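Local coordinates for protein chitooligosaccharide oxidase (PDB 6Y0R) that oxidises the C1 hydroxyl of chitooligosaccharides to the corresponding lactone, using bicovalently bound FAD and reducing molecular oxygen to hydrogen peroxide, at residues Glu25-Cys30 with Pro61-Val66; Thr246-Leu251 with Ser356-Val361; Gly250-Gln255 with Leu349-Phe354. All blocks are in the same frame, centred on the assembly; numbering follows the deposited sequence.

Contact 1 (Glu25-Cys30 with Pro61-Val66); sequences EAVNSC and PAAIAV
Asn28, in the first turn of helix 26-33, has CG swung to chi1 -90°, which sets the amide carbon beside the methyl of Ala63, and its ND2 meets Ala62 O at the start of strand 63-65. Glu25, just before that helix, is bent at chi2, which turns CD back toward Ala62. The amide of Asn28 does most of the work. Its ND2 donates to Ala62 O in a bond that is long, at 3.3 Å, and bent, with an N-H...O angle of 137°. The acceptor lies close to the amide plane, whereas the donor is tilted 28° out of the carbonyl plane. The other amide atom, OD1, lies 2.9 Å from a water that accepts from Ile64 N at 2.9 Å; the water may donate to Asn28 OD1, though other acceptors compete for its hydrogens. Asparagine suits the position because one flat group offers both a donor and an acceptor. Ala63 suits its own place because its single methyl packs against the amide, CB 3.6 Å from Asn28 ND2. Val27 CG1 approaches the same methyl more loosely, at 4.4 Å from Ala63 CB. Glu25, poorly ordered, touches Ala62 through CG and its carboxylate; OE1 makes no hydrogen bond to Ala62 O, since both oxygens are acceptors. Nearby, Cys30 is disulfide-bonded to Cys79 of helix 70-83, while Ala63 and Ala65 bond through their backbones to Met109 of the neighbouring strand. The arrangement is a short N-terminal helix packed beside a strand of the small mixed sheet in the PCMH-type FAD-binding domain.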
ATOM      1  N   GLU A  25       8.541  31.992   7.758  1.00 69.51           N
ATOM      2  CA  GLU A  25       7.331  31.229   8.161  1.00 63.64           C
ATOM      3  C   GLU A  25       6.957  31.642   9.586  1.00 61.35           C
ATOM      4  O   GLU A  25       7.779  31.419  10.513  1.00 56.84           O
ATOM      5  CB  GLU A  25       7.567  29.712   8.102  1.00 61.62           C
ATOM      6  CG  GLU A  25       8.173  29.202   6.796  1.00 69.16           C
ATOM      7  CD  GLU A  25       7.264  29.214   5.576  1.00 69.17           C
ATOM      8  OE1 GLU A  25       7.730  28.792   4.492  1.00 69.07           O
ATOM      9  OE2 GLU A  25       6.095  29.639   5.710  1.00 66.73           O
ATOM     10  N   ALA A  26       5.771  32.227   9.763  1.00 55.13           N
ATOM     11  CA  ALA A  26       5.111  32.289  11.083  1.00 50.93           C
ATOM     12  C   ALA A  26       4.951  30.839  11.573  1.00 43.29           C
ATOM     13  O   ALA A  26       5.043  30.619  12.804  1.00 38.46           O
ATOM     14  CB  ALA A  26       3.797  33.041  11.010  1.00 48.24           C
ATOM     15  N   VAL A  27       4.754  29.872  10.653  1.00 41.88           N
ATOM     16  CA  VAL A  27       4.493  28.457  11.055  1.00 36.94           C
ATOM     17  C   VAL A  27       5.773  27.898  11.689  1.00 34.44           C
ATOM     18  O   VAL A  27       5.668  27.290  12.751  1.00 33.45           O
ATOM     19  CB  VAL A  27       3.912  27.580   9.926  1.00 39.15           C
ATOM     20  CG1 VAL A  27       4.834  27.413   8.727  1.00 38.34           C
ATOM     21  CG2 VAL A  27       3.489  26.233  10.472  1.00 39.83           C
ATOM     22  N   ASN A  28       6.947  28.183  11.131  1.00 37.47           N
ATOM     23  CA  ASN A  28       8.234  27.724  11.722  1.00 41.87           C
ATOM     24  C   ASN A  28       8.423  28.342  13.116  1.00 44.80           C
ATOM     25  O   ASN A  28       8.681  27.574  14.053  1.00 39.59           O
ATOM     26  CB  ASN A  28       9.425  27.980  10.803  1.00 45.74           C
ATOM     27  CG  ASN A  28       9.671  26.809   9.881  1.00 47.81           C
ATOM     28  OD1 ASN A  28      10.098  25.731  10.333  1.00 44.78           O
ATOM     29  ND2 ASN A  28       9.371  27.009   8.605  1.00 44.62           N
ATOM     30  N   SER A  29       8.241  29.657  13.283  1.00 47.80           N
ATOM     31  CA  SER A  29       8.414  30.315  14.605  1.00 43.66           C
ATOM     32  C   SER A  29       7.376  29.763  15.586  1.00 39.27           C
ATOM     33  O   SER A  29       7.754  29.554  16.738  1.00 42.68           O
ATOM     34  CB  SER A  29       8.409  31.824  14.518  1.00 45.05           C
ATOM     35  OG  SER A  29       7.532  32.264  13.502  1.00 51.81           O
ATOM     36  N   CYS A  30       6.154  29.440  15.129  1.00 37.92           N
ATOM     37  CA  CYS A  30       5.096  28.790  15.951  1.00 33.83           C
ATOM     38  C   CYS A  30       5.642  27.457  16.468  1.00 33.80           C
ATOM     39  O   CYS A  30       5.509  27.189  17.657  1.00 32.94           O
ATOM     40  CB  CYS A  30       3.783  28.567  15.193  1.00 32.98           C
ATOM     41  SG  CYS A  30       2.466  27.837  16.211  1.00 37.87           S
ATOM     42  N   PRO A  61       8.384  21.098   1.300  1.00 20.01           N
ATOM     43  CA  PRO A  61       7.491  21.547   2.359  1.00 20.41           C
ATOM     44  C   PRO A  61       7.782  23.008   2.778  1.00 22.47           C
ATOM     45  O   PRO A  61       8.901  23.467   2.557  1.00 23.45           O
ATOM     46  CB  PRO A  61       7.734  20.588   3.514  1.00 20.92           C
ATOM     47  CG  PRO A  61       8.362  19.357   2.844  1.00 22.09           C
ATOM     48  CD  PRO A  61       9.139  19.880   1.666  1.00 19.86           C
ATOM     49  N   ALA A  62       6.780  23.654   3.363  1.00 24.00           N
ATOM     50  CA  ALA A  62       6.955  24.937   4.088  1.00 25.12           C
ATOM     51  C   ALA A  62       7.791  24.735   5.352  1.00 25.36           C
ATOM     52  O   ALA A  62       8.554  25.652   5.711  1.00 27.29           O
ATOM     53  CB  ALA A  62       5.608  25.542   4.388  1.00 26.65           C
ATOM     54  N   ALA A  63       7.670  23.584   6.015  1.00 22.95           N
ATOM     55  CA  ALA A  63       8.286  23.267   7.308  1.00 23.35           C
ATOM     56  C   ALA A  63       8.264  21.755   7.451  1.00 25.25           C
ATOM     57  O   ALA A  63       7.317  21.109   6.914  1.00 23.88           O
ATOM     58  CB  ALA A  63       7.548  23.942   8.439  1.00 25.42           C
ATOM     59  N   ILE A  64       9.252  21.222   8.153  1.00 23.96           N
ATOM     60  CA  ILE A  64       9.260  19.784   8.499  1.00 24.10           C
ATOM     61  C   ILE A  64       9.336  19.683  10.011  1.00 24.17           C
ATOM     62  O   ILE A  64      10.414  20.029  10.573  1.00 29.36           O
ATOM     63  CB  ILE A  64      10.409  19.045   7.796  1.00 22.84           C
ATOM     64  CG1 ILE A  64      10.391  19.222   6.284  1.00 22.20           C
ATOM     65  CG2 ILE A  64      10.381  17.589   8.207  1.00 22.46           C
ATOM     66  CD1 ILE A  64      11.511  18.507   5.539  1.00 21.24           C
ATOM     67  N   ALA A  65       8.261  19.245  10.648  1.00 22.61           N
ATOM     68  CA  ALA A  65       8.230  18.942  12.094  1.00 21.92           C
ATOM     69  C   ALA A  65       8.727  17.499  12.283  1.00 25.57           C
ATOM     70  O   ALA A  65       8.366  16.617  11.455  1.00 23.21           O
ATOM     71  CB  ALA A  65       6.858  19.122  12.680  1.00 25.29           C
ATOM     72  N   VAL A  66       9.549  17.262  13.313  1.00 24.69           N
ATOM     73  CA  VAL A  66      10.158  15.935  13.576  1.00 26.18           C
ATOM     74  C   VAL A  66       9.864  15.536  15.010  1.00 26.15           C
ATOM     75  O   VAL A  66      10.749  15.425  15.866  1.00 28.96           O
ATOM     76  CB  VAL A  66      11.646  15.882  13.215  1.00 27.98           C
ATOM     77  CG1 VAL A  66      12.118  14.442  13.264  1.00 30.00           C
ATOM     78  CG2 VAL A  66      11.953  16.463  11.850  1.00 29.17           C
TER
HETATM   79  O   HOH W   1      11.021  23.217   9.314  1.00 29.65           O

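Contact 2 (Thr246-Leu251 with Ser356-Val361); sequences TAPQGL and SFVNFV
Val358 points its two methyls into the first turn of helix 247-260 and crosses the ring of Pro248 at about a right angle. CG1, anti to the backbone N (chi1 166°), lies 3.9 Å from Pro248 CD, while CG2 turns inward between Ala247, Pro248 and Leu251. The CB of Ala247 is 3.8 Å from that CG2, and its small size lets the branched valine come close to the helix. Proline is well placed here because the first turn of a helix makes no demand on its missing N-H. Both helices lie against the seven-stranded antiparallel sheet of the substrate domain typical of this oxidase family: Ala247 and Val358 touch Tyr276, Leu251 touches Met376, and Phe357 touches Leu374. The segment axes approach to 9.6 Å at 131°, nearer antiparallel than parallel. Leu251 reaches across with CD1 alone. That methyl packs tightly on Val358 CG2, at 3.5 Å, the two side chains crossing obliquely, and it also meets the ring of Phe357 in its plane, 3.9 Å from CD2. Leu251 and Phe357 cross at about a right angle, with the methyl at the ring edge, while CG2 of Val361 lies over one face of the same ring, offset toward the rim.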
ATOM      1  N   THR A 246      -0.505 -18.887 -25.847  1.00 21.88           N
ATOM      2  CA  THR A 246      -0.667 -19.680 -24.621  1.00 21.92           C
ATOM      3  C   THR A 246      -0.994 -18.765 -23.445  1.00 19.51           C
ATOM      4  O   THR A 246      -1.636 -19.257 -22.530  1.00 18.87           O
ATOM      5  CB  THR A 246       0.569 -20.518 -24.329  1.00 23.37           C
ATOM      6  OG1 THR A 246       1.753 -19.725 -24.384  1.00 21.23           O
ATOM      7  CG2 THR A 246       0.718 -21.634 -25.353  1.00 25.90           C
ATOM      8  N   ALA A 247      -0.581 -17.496 -23.495  1.00 20.11           N
ATOM      9  CA  ALA A 247      -0.747 -16.615 -22.303  1.00 19.21           C
ATOM     10  C   ALA A 247      -2.218 -16.346 -21.992  1.00 19.70           C
ATOM     11  O   ALA A 247      -2.583 -16.323 -20.820  1.00 19.16           O
ATOM     12  CB  ALA A 247       0.012 -15.319 -22.428  1.00 20.35           C
ATOM     13  N   PRO A 248      -3.117 -16.043 -22.953  1.00 18.86           N
ATOM     14  CA  PRO A 248      -4.499 -15.753 -22.564  1.00 20.84           C
ATOM     15  C   PRO A 248      -5.172 -16.864 -21.755  1.00 20.22           C
ATOM     16  O   PRO A 248      -5.734 -16.617 -20.747  1.00 18.28           O
ATOM     17  CB  PRO A 248      -5.208 -15.479 -23.901  1.00 20.19           C
ATOM     18  CG  PRO A 248      -4.079 -15.020 -24.798  1.00 20.99           C
ATOM     19  CD  PRO A 248      -2.879 -15.863 -24.401  1.00 19.45           C
ATOM     20  N   GLN A 249      -5.065 -18.116 -22.198  1.00 19.98           N
ATOM     21  CA  GLN A 249      -5.715 -19.219 -21.477  1.00 20.07           C
ATOM     22  C   GLN A 249      -4.955 -19.495 -20.185  1.00 17.07           C
ATOM     23  O   GLN A 249      -5.630 -19.833 -19.229  1.00 19.06           O
ATOM     24  CB  GLN A 249      -5.745 -20.514 -22.286  1.00 21.33           C
ATOM     25  CG  GLN A 249      -6.540 -21.604 -21.591  1.00 21.53           C
ATOM     26  CD  GLN A 249      -8.020 -21.387 -21.682  1.00 21.80           C
ATOM     27  OE1 GLN A 249      -8.565 -21.158 -22.763  1.00 25.57           O
ATOM     28  NE2 GLN A 249      -8.686 -21.434 -20.546  1.00 22.66           N
ATOM     29  N   GLY A 250      -3.636 -19.311 -20.159  1.00 18.00           N
ATOM     30  CA  GLY A 250      -2.842 -19.447 -18.926  1.00 16.95           C
ATOM     31  C   GLY A 250      -3.298 -18.429 -17.876  1.00 16.11           C
ATOM     32  O   GLY A 250      -3.547 -18.802 -16.708  1.00 16.23           O
ATOM     33  N   LEU A 251      -3.469 -17.158 -18.248  1.00 15.95           N
ATOM     34  CA  LEU A 251      -3.944 -16.123 -17.274  1.00 16.13           C
ATOM     35  C   LEU A 251      -5.366 -16.419 -16.816  1.00 16.14           C
ATOM     36  O   LEU A 251      -5.672 -16.323 -15.611  1.00 18.31           O
ATOM     37  CB  LEU A 251      -3.884 -14.738 -17.926  1.00 17.29           C
ATOM     38  CG  LEU A 251      -2.494 -14.239 -18.283  1.00 18.15           C
ATOM     39  CD1 LEU A 251      -2.575 -13.025 -19.202  1.00 18.27           C
ATOM     40  CD2 LEU A 251      -1.693 -13.931 -17.043  1.00 20.47           C
ATOM     41  N   SER A 356      -7.107  -9.401 -25.169  1.00 24.42           N
ATOM     42  CA  SER A 356      -6.827  -7.965 -25.444  1.00 25.14           C
ATOM     43  C   SER A 356      -5.564  -7.548 -24.713  1.00 21.72           C
ATOM     44  O   SER A 356      -4.690  -6.904 -25.276  1.00 23.79           O
ATOM     45  CB  SER A 356      -7.955  -7.064 -25.038  1.00 28.57           C
ATOM     46  OG  SER A 356      -9.132  -7.459 -25.713  1.00 42.59           O
ATOM     47  N   PHE A 357      -5.496  -7.900 -23.425  1.00 22.14           N
ATOM     48  CA  PHE A 357      -4.334  -7.615 -22.565  1.00 21.03           C
ATOM     49  C   PHE A 357      -3.060  -8.218 -23.157  1.00 20.58           C
ATOM     50  O   PHE A 357      -2.041  -7.542 -23.310  1.00 21.29           O
ATOM     51  CB  PHE A 357      -4.661  -8.129 -21.164  1.00 21.34           C
ATOM     52  CG  PHE A 357      -3.531  -8.052 -20.192  1.00 23.48           C
ATOM     53  CD1 PHE A 357      -2.976  -6.845 -19.842  1.00 24.71           C
ATOM     54  CD2 PHE A 357      -3.078  -9.193 -19.551  1.00 27.18           C
ATOM     55  CE1 PHE A 357      -1.932  -6.782 -18.931  1.00 24.39           C
ATOM     56  CE2 PHE A 357      -2.043  -9.128 -18.637  1.00 27.77           C
ATOM     57  CZ  PHE A 357      -1.465  -7.918 -18.338  1.00 27.46           C
ATOM     58  N   VAL A 358      -3.072  -9.524 -23.437  1.00 22.56           N
ATOM     59  CA  VAL A 358      -1.886 -10.249 -23.964  1.00 20.23           C
ATOM     60  C   VAL A 358      -1.497  -9.645 -25.337  1.00 20.89           C
ATOM     61  O   VAL A 358      -0.308  -9.505 -25.595  1.00 20.29           O
ATOM     62  CB  VAL A 358      -2.190 -11.752 -24.052  1.00 20.47           C
ATOM     63  CG1 VAL A 358      -1.140 -12.450 -24.881  1.00 22.19           C
ATOM     64  CG2 VAL A 358      -2.329 -12.398 -22.672  1.00 20.97           C
ATOM     65  N   ASN A 359      -2.482  -9.306 -26.176  1.00 24.23           N
ATOM     66  CA  ASN A 359      -2.235  -8.621 -27.485  1.00 24.65           C
ATOM     67  C   ASN A 359      -1.434  -7.327 -27.265  1.00 24.37           C
ATOM     68  O   ASN A 359      -0.417  -7.119 -27.964  1.00 26.18           O
ATOM     69  CB  ASN A 359      -3.560  -8.423 -28.229  1.00 27.74           C
ATOM     70  CG  ASN A 359      -4.115  -9.730 -28.772  1.00 34.97           C
ATOM     71  OD1 ASN A 359      -3.485 -10.796 -28.649  1.00 45.04           O
ATOM     72  ND2 ASN A 359      -5.284  -9.661 -29.389  1.00 41.54           N
ATOM     73  N   PHE A 360      -1.801  -6.500 -26.281  1.00 22.67           N
ATOM     74  CA  PHE A 360      -1.078  -5.251 -25.954  1.00 21.47           C
ATOM     75  C   PHE A 360       0.325  -5.609 -25.463  1.00 22.20           C
ATOM     76  O   PHE A 360       1.330  -5.032 -25.911  1.00 22.92           O
ATOM     77  CB  PHE A 360      -1.841  -4.409 -24.930  1.00 23.17           C
ATOM     78  CG  PHE A 360      -1.190  -3.078 -24.668  1.00 23.63           C
ATOM     79  CD1 PHE A 360      -0.075  -2.979 -23.841  1.00 23.95           C
ATOM     80  CD2 PHE A 360      -1.635  -1.936 -25.318  1.00 24.67           C
ATOM     81  CE1 PHE A 360       0.553  -1.760 -23.632  1.00 27.57           C
ATOM     82  CE2 PHE A 360      -1.019  -0.717 -25.091  1.00 23.97           C
ATOM     83  CZ  PHE A 360       0.084  -0.641 -24.279  1.00 25.46           C
ATOM     84  N   VAL A 361       0.419  -6.578 -24.546  1.00 22.73           N
ATOM     85  CA  VAL A 361       1.729  -6.962 -23.964  1.00 22.74           C
ATOM     86  C   VAL A 361       2.652  -7.492 -25.076  1.00 23.80           C
ATOM     87  O   VAL A 361       3.846  -7.179 -25.032  1.00 22.39           O
ATOM     88  CB  VAL A 361       1.534  -8.016 -22.864  1.00 23.39           C
ATOM     89  CG1 VAL A 361       2.836  -8.695 -22.491  1.00 24.83           C
ATOM     90  CG2 VAL A 361       0.878  -7.376 -21.653  1.00 24.07           C
TER

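Contact 3 (Gly250-Gln255 with Leu349-Phe354); sequences GLYDFQ and LTLAEF
Phe354 has its ring caught between two parts of the chain: Leu251 CB and Tyr252 N lie over one face, and Leu349 CB lies over the other. The CB of Leu251 is 3.9 Å from the ring centroid and 25° off the normal, a CH-pi contact made by the stem of the leucine. A broad planar side chain suits this place because one face can cover both Leu251 CB and Tyr252 N. CG of Tyr252 is anti to the backbone N (chi1 -176°), and the ring lies beside Leu349 to Leu351. Leu351 CB covers the rim of one of its faces, and Leu349 O approaches its edge in plane, 3.6 Å from Tyr252 CE1. Leu351 CD1 also packs on Tyr252 CB at 3.9 Å. Gln255 brings its amide to the edge of the Phe354 ring and beside the backbone of Leu349. Just after Leu349, reciprocal bonds close the first turn of helix 351-367: Thr350 N donates to Glu353 OE1 at 2.8 Å, and Glu353 N to Thr350 OG1 at 3.1 Å. Glu353 OE2 has a further partner in Ser435 OG. The contact packs helix 247-260 against the N-terminal turn of helix 351-367, closed by a capping box, on the antiparallel sheet of the substrate domain.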
ATOM      1  N   GLY A 250      -3.636 -19.311 -20.159  1.00 18.00           N
ATOM      2  CA  GLY A 250      -2.842 -19.447 -18.926  1.00 16.95           C
ATOM      3  C   GLY A 250      -3.298 -18.429 -17.876  1.00 16.11           C
ATOM      4  O   GLY A 250      -3.547 -18.802 -16.708  1.00 16.23           O
ATOM      5  N   LEU A 251      -3.469 -17.158 -18.248  1.00 15.95           N
ATOM      6  CA  LEU A 251      -3.944 -16.123 -17.274  1.00 16.13           C
ATOM      7  C   LEU A 251      -5.366 -16.419 -16.816  1.00 16.14           C
ATOM      8  O   LEU A 251      -5.672 -16.323 -15.611  1.00 18.31           O
ATOM      9  CB  LEU A 251      -3.884 -14.738 -17.926  1.00 17.29           C
ATOM     10  CG  LEU A 251      -2.494 -14.239 -18.283  1.00 18.15           C
ATOM     11  CD1 LEU A 251      -2.575 -13.025 -19.202  1.00 18.27           C
ATOM     12  CD2 LEU A 251      -1.693 -13.931 -17.043  1.00 20.47           C
ATOM     13  N   TYR A 252      -6.212 -16.860 -17.747  1.00 18.03           N
ATOM     14  CA  TYR A 252      -7.601 -17.191 -17.400  1.00 18.01           C
ATOM     15  C   TYR A 252      -7.617 -18.375 -16.436  1.00 16.84           C
ATOM     16  O   TYR A 252      -8.329 -18.355 -15.451  1.00 17.89           O
ATOM     17  CB  TYR A 252      -8.418 -17.480 -18.654  1.00 19.17           C
ATOM     18  CG  TYR A 252      -9.878 -17.732 -18.362  1.00 22.20           C
ATOM     19  CD1 TYR A 252     -10.744 -16.680 -18.146  1.00 24.76           C
ATOM     20  CD2 TYR A 252     -10.396 -19.012 -18.319  1.00 24.56           C
ATOM     21  CE1 TYR A 252     -12.086 -16.903 -17.890  1.00 25.89           C
ATOM     22  CE2 TYR A 252     -11.722 -19.257 -18.025  1.00 24.09           C
ATOM     23  CZ  TYR A 252     -12.582 -18.192 -17.860  1.00 26.71           C
ATOM     24  OH  TYR A 252     -13.901 -18.409 -17.581  1.00 29.22           O
ATOM     25  N   ASP A 253      -6.795 -19.389 -16.687  1.00 17.93           N
ATOM     26  CA  ASP A 253      -6.739 -20.589 -15.824  1.00 18.39           C
ATOM     27  C   ASP A 253      -6.187 -20.215 -14.455  1.00 17.71           C
ATOM     28  O   ASP A 253      -6.703 -20.694 -13.442  1.00 19.53           O
ATOM     29  CB  ASP A 253      -5.882 -21.679 -16.425  1.00 19.48           C
ATOM     30  CG  ASP A 253      -6.518 -22.354 -17.631  1.00 21.76           C
ATOM     31  OD1 ASP A 253      -7.772 -22.233 -17.801  1.00 25.73           O
ATOM     32  OD2 ASP A 253      -5.740 -22.970 -18.389  1.00 23.33           O
ATOM     33  N   PHE A 254      -5.217 -19.304 -14.425  1.00 17.06           N
ATOM     34  CA  PHE A 254      -4.687 -18.770 -13.152  1.00 16.79           C
ATOM     35  C   PHE A 254      -5.823 -18.126 -12.360  1.00 17.16           C
ATOM     36  O   PHE A 254      -6.029 -18.386 -11.168  1.00 16.46           O
ATOM     37  CB  PHE A 254      -3.574 -17.768 -13.471  1.00 16.77           C
ATOM     38  CG  PHE A 254      -2.871 -17.141 -12.290  1.00 17.27           C
ATOM     39  CD1 PHE A 254      -1.988 -17.859 -11.510  1.00 17.96           C
ATOM     40  CD2 PHE A 254      -3.089 -15.815 -11.986  1.00 18.34           C
ATOM     41  CE1 PHE A 254      -1.341 -17.255 -10.442  1.00 19.79           C
ATOM     42  CE2 PHE A 254      -2.432 -15.205 -10.921  1.00 20.36           C
ATOM     43  CZ  PHE A 254      -1.571 -15.936 -10.134  1.00 18.47           C
ATOM     44  N   GLN A 255      -6.539 -17.193 -12.994  1.00 16.41           N
ATOM     45  CA  GLN A 255      -7.682 -16.522 -12.351  1.00 16.69           C
ATOM     46  C   GLN A 255      -8.716 -17.545 -11.830  1.00 17.15           C
ATOM     47  O   GLN A 255      -9.188 -17.393 -10.696  1.00 16.73           O
ATOM     48  CB  GLN A 255      -8.305 -15.573 -13.359  1.00 17.92           C
ATOM     49  CG  GLN A 255      -9.674 -15.098 -12.930  1.00 19.59           C
ATOM     50  CD  GLN A 255     -10.370 -14.301 -14.002  1.00 20.78           C
ATOM     51  OE1 GLN A 255     -11.123 -14.836 -14.837  1.00 25.40           O
ATOM     52  NE2 GLN A 255     -10.061 -13.036 -14.045  1.00 16.77           N
ATOM     53  N   LEU A 349     -12.165 -11.459 -15.145  1.00 19.94           N
ATOM     54  CA  LEU A 349     -12.094 -11.089 -16.572  1.00 20.84           C
ATOM     55  C   LEU A 349     -12.487 -12.277 -17.442  1.00 22.45           C
ATOM     56  O   LEU A 349     -12.313 -13.424 -17.028  1.00 24.40           O
ATOM     57  CB  LEU A 349     -10.672 -10.642 -16.879  1.00 20.12           C
ATOM     58  CG  LEU A 349     -10.157  -9.487 -16.008  1.00 21.23           C
ATOM     59  CD1 LEU A 349      -8.737  -9.165 -16.364  1.00 21.92           C
ATOM     60  CD2 LEU A 349     -11.025  -8.264 -16.153  1.00 21.93           C
ATOM     61  N   THR A 350     -12.940 -11.989 -18.642  1.00 22.90           N
ATOM     62  CA  THR A 350     -13.239 -13.044 -19.613  1.00 23.20           C
ATOM     63  C   THR A 350     -11.947 -13.425 -20.326  1.00 23.87           C
ATOM     64  O   THR A 350     -11.003 -12.606 -20.407  1.00 21.68           O
ATOM     65  CB  THR A 350     -14.292 -12.551 -20.618  1.00 22.39           C
ATOM     66  OG1 THR A 350     -13.707 -11.473 -21.324  1.00 25.63           O
ATOM     67  CG2 THR A 350     -15.549 -12.127 -19.894  1.00 26.54           C
ATOM     68  N   LEU A 351     -12.007 -14.442 -20.923  1.00 24.85           N
ATOM     69  CA  LEU A 351     -10.855 -14.879 -21.748  1.00 27.11           C
ATOM     70  C   LEU A 351     -10.675 -13.885 -22.899  1.00 24.88           C
ATOM     71  O   LEU A 351      -9.558 -13.519 -23.197  1.00 24.96           O
ATOM     72  CB  LEU A 351     -11.123 -16.287 -22.291  1.00 31.47           C
ATOM     73  CG  LEU A 351     -10.089 -16.915 -23.233  1.00 35.73           C
ATOM     74  CD1 LEU A 351      -8.751 -17.099 -22.501  1.00 34.30           C
ATOM     75  CD2 LEU A 351     -10.530 -18.217 -23.875  1.00 29.93           C
ATOM     76  N   ALA A 352     -11.614 -13.350 -23.489  1.00 27.14           N
ATOM     77  CA  ALA A 352     -11.483 -12.301 -24.528  1.00 28.41           C
ATOM     78  C   ALA A 352     -10.756 -11.077 -23.956  1.00 24.13           C
ATOM     79  O   ALA A 352      -9.913 -10.494 -24.636  1.00 27.46           O
ATOM     80  CB  ALA A 352     -12.861 -11.957 -25.047  1.00 29.40           C
ATOM     81  N   GLU A 353     -11.068 -10.660 -22.720  1.00 25.69           N
ATOM     82  CA  GLU A 353     -10.345  -9.547 -22.053  1.00 25.22           C
ATOM     83  C   GLU A 353      -8.877  -9.929 -21.845  1.00 22.38           C
ATOM     84  O   GLU A 353      -7.998  -9.116 -22.091  1.00 23.12           O
ATOM     85  CB  GLU A 353     -11.047  -9.200 -20.746  1.00 24.53           C
ATOM     86  CG  GLU A 353     -12.342  -8.444 -21.000  1.00 29.90           C
ATOM     87  CD  GLU A 353     -13.399  -8.401 -19.909  1.00 34.26           C
ATOM     88  OE1 GLU A 353     -13.374  -9.228 -18.957  1.00 26.37           O
ATOM     89  OE2 GLU A 353     -14.316  -7.543 -20.056  1.00 37.77           O
ATOM     90  N   PHE A 354      -8.581 -11.172 -21.448  1.00 20.57           N
ATOM     91  CA  PHE A 354      -7.163 -11.558 -21.309  1.00 20.87           C
ATOM     92  C   PHE A 354      -6.490 -11.523 -22.687  1.00 19.55           C
ATOM     93  O   PHE A 354      -5.318 -11.154 -22.776  1.00 19.87           O
ATOM     94  CB  PHE A 354      -7.005 -12.916 -20.630  1.00 19.73           C
ATOM     95  CG  PHE A 354      -7.173 -12.879 -19.133  1.00 19.60           C
ATOM     96  CD1 PHE A 354      -6.300 -12.123 -18.360  1.00 18.94           C
ATOM     97  CD2 PHE A 354      -8.193 -13.575 -18.488  1.00 20.16           C
ATOM     98  CE1 PHE A 354      -6.419 -12.104 -16.979  1.00 18.39           C
ATOM     99  CE2 PHE A 354      -8.301 -13.553 -17.098  1.00 19.50           C
ATOM    100  CZ  PHE A 354      -7.414 -12.825 -16.347  1.00 19.45           C
TER

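How the contacts relate
Contacts 2 and 3 are successive parts of one interface between helix 247-260 and helix 351-367. Their centres are about 8 Å apart, they share Gly250 and Leu251, and they meet where Pro248 O packs 3.5 Å from Leu351 CD1. Leu251 serves both, with CD1 in contact 2 and chiefly CB in contact 3. Contact 1 lies on the opposite side of the chain's centre, with segment 61-66 in the FAD-binding domain; its centre is about 51 Å and 52 Å from those of contacts 2 and 3, and the nearest atoms are about 34 Å and 38 Å apart. The FAD lies between these two regions, probably linked covalently to His94 and Cys154.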